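Local coordinates for protein 4-alpha-glucanotransferase (Aquifex aeolicus, PDB 1TZ7) that belongs to the amylomaltase (disproportionating enzyme) family of 4-alpha-glucanotransferases, built around a barrel of eight parallel beta strands ringed by helices, at residues A[83-95]-A[200-212]. Sequence-based numbering, arbitrary orientation.
Sequences LFAGNYVLIDPEE and FVQFVFFKQWEKL
Q208 and Q202, six residues apart on helix 192-218, each use both ends of a side-chain amide to grip the backbone of segment 83-95, mostly loop with a 3-10 turn at 88-90, which runs across the helix beside the barrel of eight parallel strands and ends in the start of helix 94-98. Q208 can be followed outward from CB, which leaves the helix toward segment 83-95. CG, swung beside its own backbone N (chi1 -75°), lies 3.1 Å from E95 OE2. From there the chain runs extended to the amide. Q208 OE1 takes D92 N at 2.9 Å on a lone pair, in the carbonyl plane, while NE2 returns a bond to D92 O. Q208 NE2 also gives a 2.7 Å bond to E95 OE2, on the anti side of the carboxylate and somewhat out of its plane. Three bonds therefore fix the rotation of this buried amide. The other carboxylate oxygen, E95 OE1, makes a weak salt bridge with K211 NZ.

At the other grip, Q202 bends at chi2 (-53°) to turn the edge of its amide to the G86 backbone: Q202 OE1 accepts a nearly straight bond from G86 N, and Q202 NE2 donates to G86 O at 3.3 Å. Between the two amides the contact is mostly apolar. I91 CG2 meets V204 CG1, and I91 CD1 comes within 3.8 Å of V201 O. Y88 CB packs on V201 CG1, while the Y88 side chain leads away to L128 of helix 117-133 and its OH bonds to Y121 O. G86 CA sits over the centre of one F205 face, 3.6 Å from the ring centroid and 11° off the normal, a CH-pi contact.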
loop_
_atom_site.group_PDB
_atom_site.type_symbol
_atom_site.label_atom_id
_atom_site.label_comp_id
_atom_site.label_asym_id
_atom_site.label_seq_id
_atom_site.Cartn_x
_atom_site.Cartn_y
_atom_site.Cartn_z
ATOM N N LEU A 83 3.196 7.904 7.237
ATOM C CA LEU A 83 1.985 7.435 6.554
ATOM C C LEU A 83 1.504 8.447 5.518
ATOM O O LEU A 83 0.542 8.195 4.796
ATOM C CB LEU A 83 0.863 7.175 7.574
ATOM C CG LEU A 83 1.140 6.080 8.604
ATOM C CD1 LEU A 83 0.072 6.081 9.688
ATOM C CD2 LEU A 83 1.223 4.710 7.925
ATOM N N PHE A 84 2.176 9.591 5.450
ATOM C CA PHE A 84 1.752 10.684 4.577
ATOM C C PHE A 84 2.712 10.878 3.393
ATOM O O PHE A 84 2.283 11.155 2.276
ATOM C CB PHE A 84 1.640 11.982 5.381
ATOM C CG PHE A 84 0.456 12.021 6.298
ATOM C CD1 PHE A 84 0.488 11.366 7.526
ATOM C CD2 PHE A 84 -0.704 12.706 5.935
ATOM C CE1 PHE A 84 -0.617 11.398 8.380
ATOM C CE2 PHE A 84 -1.808 12.738 6.786
ATOM C CZ PHE A 84 -1.761 12.083 8.009
ATOM N N ALA A 85 4.003 10.719 3.647
ATOM C CA ALA A 85 5.028 11.058 2.660
ATOM C C ALA A 85 5.049 10.046 1.507
ATOM O O ALA A 85 4.521 8.945 1.625
ATOM C CB ALA A 85 6.392 11.129 3.324
ATOM N N GLY A 86 5.668 10.440 0.399
ATOM C CA GLY A 86 5.913 9.544 -0.709
ATOM C C GLY A 86 7.328 8.975 -0.696
ATOM O O GLY A 86 8.229 9.526 -0.063
ATOM N N ASN A 87 7.509 7.870 -1.410
ATOM C CA ASN A 87 8.765 7.120 -1.410
ATOM C C ASN A 87 9.680 7.604 -2.544
ATOM O O ASN A 87 9.346 7.459 -3.719
ATOM C CB ASN A 87 8.454 5.622 -1.588
ATOM C CG ASN A 87 9.626 4.728 -1.238
ATOM O OD1 ASN A 87 10.679 5.196 -0.780
ATOM N ND2 ASN A 87 9.452 3.425 -1.455
ATOM N N TYR A 88 10.835 8.174 -2.186
ATOM C CA TYR A 88 11.655 8.913 -3.155
ATOM C C TYR A 88 12.296 8.004 -4.223
ATOM O O TYR A 88 12.673 8.477 -5.293
ATOM C CB TYR A 88 12.736 9.755 -2.437
ATOM C CG TYR A 88 13.938 8.965 -1.903
ATOM C CD1 TYR A 88 15.045 8.705 -2.713
ATOM C CD2 TYR A 88 13.967 8.510 -0.584
ATOM C CE1 TYR A 88 16.147 7.995 -2.227
ATOM C CE2 TYR A 88 15.064 7.798 -0.086
ATOM C CZ TYR A 88 16.148 7.545 -0.911
ATOM O OH TYR A 88 17.234 6.845 -0.423
ATOM N N VAL A 89 12.406 6.705 -3.932
ATOM C CA VAL A 89 12.983 5.753 -4.896
ATOM C C VAL A 89 12.031 5.472 -6.072
ATOM O O VAL A 89 12.435 4.881 -7.076
ATOM C CB VAL A 89 13.380 4.402 -4.221
ATOM C CG1 VAL A 89 14.480 4.621 -3.199
ATOM C CG2 VAL A 89 12.174 3.731 -3.584
ATOM N N LEU A 90 10.772 5.906 -5.940
ATOM C CA LEU A 90 9.787 5.765 -7.017
ATOM C C LEU A 90 9.820 6.960 -7.979
ATOM O O LEU A 90 9.073 7.000 -8.947
ATOM C CB LEU A 90 8.382 5.622 -6.439
ATOM C CG LEU A 90 8.192 4.535 -5.381
ATOM C CD1 LEU A 90 6.753 4.522 -4.895
ATOM C CD2 LEU A 90 8.583 3.175 -5.927
ATOM N N ILE A 91 10.682 7.926 -7.705
ATOM C CA ILE A 91 10.767 9.116 -8.537
ATOM C C ILE A 91 11.470 8.806 -9.855
ATOM O O ILE A 91 12.476 8.093 -9.883
ATOM C CB ILE A 91 11.496 10.251 -7.788
ATOM C CG1 ILE A 91 10.583 10.829 -6.704
ATOM C CG2 ILE A 91 11.925 11.350 -8.764
ATOM C CD1 ILE A 91 11.283 11.777 -5.736
ATOM N N ASP A 92 10.925 9.341 -10.941
ATOM C CA ASP A 92 11.536 9.228 -12.258
ATOM C C ASP A 92 12.642 10.279 -12.412
ATOM O O ASP A 92 12.362 11.471 -12.456
ATOM C CB ASP A 92 10.470 9.425 -13.345
ATOM C CG ASP A 92 11.060 9.486 -14.741
ATOM O OD1 ASP A 92 12.130 8.882 -14.969
ATOM O OD2 ASP A 92 10.518 10.112 -15.673
ATOM N N PRO A 93 13.896 9.830 -12.494
ATOM C CA PRO A 93 15.043 10.745 -12.559
ATOM C C PRO A 93 15.186 11.440 -13.918
ATOM O O PRO A 93 15.938 12.410 -14.030
ATOM C CB PRO A 93 16.243 9.823 -12.297
ATOM C CG PRO A 93 15.795 8.470 -12.731
ATOM C CD PRO A 93 14.314 8.415 -12.530
ATOM N N GLU A 94 14.477 10.948 -14.933
ATOM C CA GLU A 94 14.542 11.543 -16.270
ATOM C C GLU A 94 13.822 12.900 -16.329
ATOM O O GLU A 94 14.100 13.712 -17.209
ATOM C CB GLU A 94 13.957 10.587 -17.319
ATOM C CG GLU A 94 14.962 9.567 -17.843
ATOM C CD GLU A 94 14.346 8.570 -18.810
ATOM O OE1 GLU A 94 15.000 7.546 -19.104
ATOM O OE2 GLU A 94 13.214 8.810 -19.275
ATOM N N GLU A 95 12.903 13.140 -15.391
ATOM C CA GLU A 95 12.279 14.462 -15.256
ATOM C C GLU A 95 13.281 15.483 -14.739
ATOM O O GLU A 95 13.234 16.655 -15.113
ATOM C CB GLU A 95 11.062 14.407 -14.322
ATOM C CG GLU A 95 10.039 15.512 -14.596
ATOM C CD GLU A 95 9.165 15.844 -13.390
ATOM O OE1 GLU A 95 8.214 16.635 -13.552
ATOM O OE2 GLU A 95 9.428 15.320 -12.287
ATOM N N PHE A 200 11.600 19.481 -0.859
ATOM C CA PHE A 200 11.877 19.414 -2.301
ATOM C C PHE A 200 11.704 17.992 -2.832
ATOM O O PHE A 200 11.152 17.793 -3.906
ATOM C CB PHE A 200 13.301 19.912 -2.601
ATOM C CG PHE A 200 13.802 19.542 -3.979
ATOM C CD1 PHE A 200 13.405 20.265 -5.096
ATOM C CD2 PHE A 200 14.672 18.468 -4.154
ATOM C CE1 PHE A 200 13.865 19.924 -6.365
ATOM C CE2 PHE A 200 15.131 18.125 -5.419
ATOM C CZ PHE A 200 14.727 18.855 -6.523
ATOM N N VAL A 201 12.181 17.010 -2.072
ATOM C CA VAL A 201 12.037 15.605 -2.459
ATOM C C VAL A 201 10.553 15.210 -2.515
ATOM O O VAL A 201 10.115 14.540 -3.446
ATOM C CB VAL A 201 12.797 14.658 -1.473
ATOM C CG1 VAL A 201 12.403 13.203 -1.703
ATOM C CG2 VAL A 201 14.298 14.829 -1.628
ATOM N N GLN A 202 9.792 15.640 -1.515
ATOM C CA GLN A 202 8.355 15.379 -1.477
ATOM C C GLN A 202 7.627 16.126 -2.595
ATOM O O GLN A 202 6.700 15.602 -3.196
ATOM C CB GLN A 202 7.781 15.779 -0.120
ATOM C CG GLN A 202 8.204 14.867 1.016
ATOM C CD GLN A 202 7.929 13.416 0.718
ATOM O OE1 GLN A 202 6.789 13.037 0.491
ATOM N NE2 GLN A 202 8.974 12.602 0.705
ATOM N N PHE A 203 8.058 17.352 -2.859
ATOM C CA PHE A 203 7.530 18.144 -3.972
ATOM C C PHE A 203 7.668 17.373 -5.293
ATOM O O PHE A 203 6.695 17.206 -6.033
ATOM C CB PHE A 203 8.280 19.479 -4.054
ATOM C CG PHE A 203 7.945 20.301 -5.276
ATOM C CD1 PHE A 203 8.847 20.402 -6.333
ATOM C CD2 PHE A 203 6.743 20.988 -5.362
ATOM C CE1 PHE A 203 8.546 21.169 -7.457
ATOM C CE2 PHE A 203 6.440 21.757 -6.491
ATOM C CZ PHE A 203 7.342 21.842 -7.532
ATOM N N VAL A 204 8.877 16.897 -5.572
ATOM C CA VAL A 204 9.146 16.168 -6.806
ATOM C C VAL A 204 8.253 14.937 -6.916
ATOM O O VAL A 204 7.729 14.642 -7.984
ATOM C CB VAL A 204 10.632 15.729 -6.899
ATOM C CG1 VAL A 204 10.844 14.788 -8.090
ATOM C CG2 VAL A 204 11.542 16.948 -7.014
ATOM N N PHE A 205 8.081 14.222 -5.803
ATOM C CA PHE A 205 7.297 12.989 -5.808
ATOM C C PHE A 205 5.830 13.274 -6.108
ATOM O O PHE A 205 5.225 12.624 -6.956
ATOM C CB PHE A 205 7.408 12.258 -4.466
ATOM C CG PHE A 205 6.526 11.039 -4.373
ATOM C CD1 PHE A 205 7.033 9.775 -4.660
ATOM C CD2 PHE A 205 5.186 11.157 -4.018
ATOM C CE1 PHE A 205 6.221 8.651 -4.586
ATOM C CE2 PHE A 205 4.373 10.039 -3.943
ATOM C CZ PHE A 205 4.894 8.782 -4.228
ATOM N N PHE A 206 5.265 14.245 -5.396
ATOM C CA PHE A 206 3.834 14.493 -5.434
ATOM C C PHE A 206 3.421 15.147 -6.754
ATOM O O PHE A 206 2.307 14.949 -7.227
ATOM C CB PHE A 206 3.410 15.369 -4.245
ATOM C CG PHE A 206 3.063 14.581 -3.003
ATOM C CD1 PHE A 206 4.064 14.131 -2.141
ATOM C CD2 PHE A 206 1.742 14.284 -2.699
ATOM C CE1 PHE A 206 3.745 13.402 -1.000
ATOM C CE2 PHE A 206 1.422 13.558 -1.557
ATOM C CZ PHE A 206 2.427 13.116 -0.710
ATOM N N LYS A 207 4.326 15.918 -7.341
ATOM C CA LYS A 207 4.083 16.518 -8.653
ATOM C C LYS A 207 4.102 15.451 -9.756
ATOM O O LYS A 207 3.326 15.517 -10.701
ATOM C CB LYS A 207 5.124 17.611 -8.951
ATOM C CG LYS A 207 4.557 19.040 -8.923
ATOM C CD LYS A 207 3.875 19.364 -7.578
ATOM C CE LYS A 207 2.515 20.045 -7.778
ATOM N NZ LYS A 207 2.566 21.499 -7.471
ATOM N N GLN A 208 4.989 14.470 -9.623
ATOM C CA GLN A 208 5.036 13.364 -10.566
ATOM C C GLN A 208 3.791 12.466 -10.435
ATOM O O GLN A 208 3.272 11.968 -11.430
ATOM C CB GLN A 208 6.312 12.548 -10.374
ATOM C CG GLN A 208 7.568 13.233 -10.929
ATOM C CD GLN A 208 8.769 12.301 -10.997
ATOM O OE1 GLN A 208 8.672 11.130 -10.642
ATOM N NE2 GLN A 208 9.898 12.822 -11.455
ATOM N N TRP A 209 3.315 12.272 -9.211
ATOM C CA TRP A 209 2.114 11.484 -9.001
ATOM C C TRP A 209 0.864 12.222 -9.488
ATOM O O TRP A 209 -0.051 11.610 -10.022
ATOM C CB TRP A 209 1.940 11.100 -7.537
ATOM C CG TRP A 209 0.750 10.246 -7.349
ATOM C CD1 TRP A 209 -0.503 10.651 -6.977
ATOM C CD2 TRP A 209 0.664 8.838 -7.572
ATOM N NE1 TRP A 209 -1.353 9.575 -6.938
ATOM C CE2 TRP A 209 -0.662 8.448 -7.297
ATOM C CE3 TRP A 209 1.582 7.852 -7.966
ATOM C CZ2 TRP A 209 -1.092 7.126 -7.406
ATOM C CZ3 TRP A 209 1.151 6.541 -8.074
ATOM C CH2 TRP A 209 -0.169 6.190 -7.794
ATOM N N GLU A 210 0.837 13.535 -9.284
ATOM C CA GLU A 210 -0.274 14.368 -9.739
ATOM C C GLU A 210 -0.432 14.251 -11.252
ATOM O O GLU A 210 -1.543 14.127 -11.759
ATOM C CB GLU A 210 -0.032 15.832 -9.343
ATOM C CG GLU A 210 -1.097 16.806 -9.831
ATOM C CD GLU A 210 -0.820 18.239 -9.400
ATOM O OE1 GLU A 210 0.135 18.848 -9.927
ATOM O OE2 GLU A 210 -1.555 18.754 -8.535
ATOM N N LYS A 211 0.693 14.282 -11.962
ATOM C CA LYS A 211 0.699 14.168 -13.419
ATOM C C LYS A 211 0.231 12.781 -13.868
ATOM O O LYS A 211 -0.528 12.655 -14.821
ATOM C CB LYS A 211 2.112 14.441 -13.961
ATOM C CG LYS A 211 2.145 14.965 -15.384
ATOM C CD LYS A 211 3.586 15.172 -15.875
ATOM C CE LYS A 211 4.157 16.517 -15.416
ATOM N NZ LYS A 211 4.937 16.394 -14.152
ATOM N N LEU A 212 0.692 11.750 -13.176
ATOM C CA LEU A 212 0.330 10.385 -13.515
ATOM C C LEU A 212 -1.150 10.140 -13.217
ATOM O O LEU A 212 -1.842 9.460 -13.974
ATOM C CB LEU A 212 1.188 9.398 -12.729
ATOM C CG LEU A 212 0.968 7.916 -13.053
ATOM C CD1 LEU A 212 1.435 7.592 -14.462
ATOM C CD2 LEU A 212 1.686 7.038 -12.038
#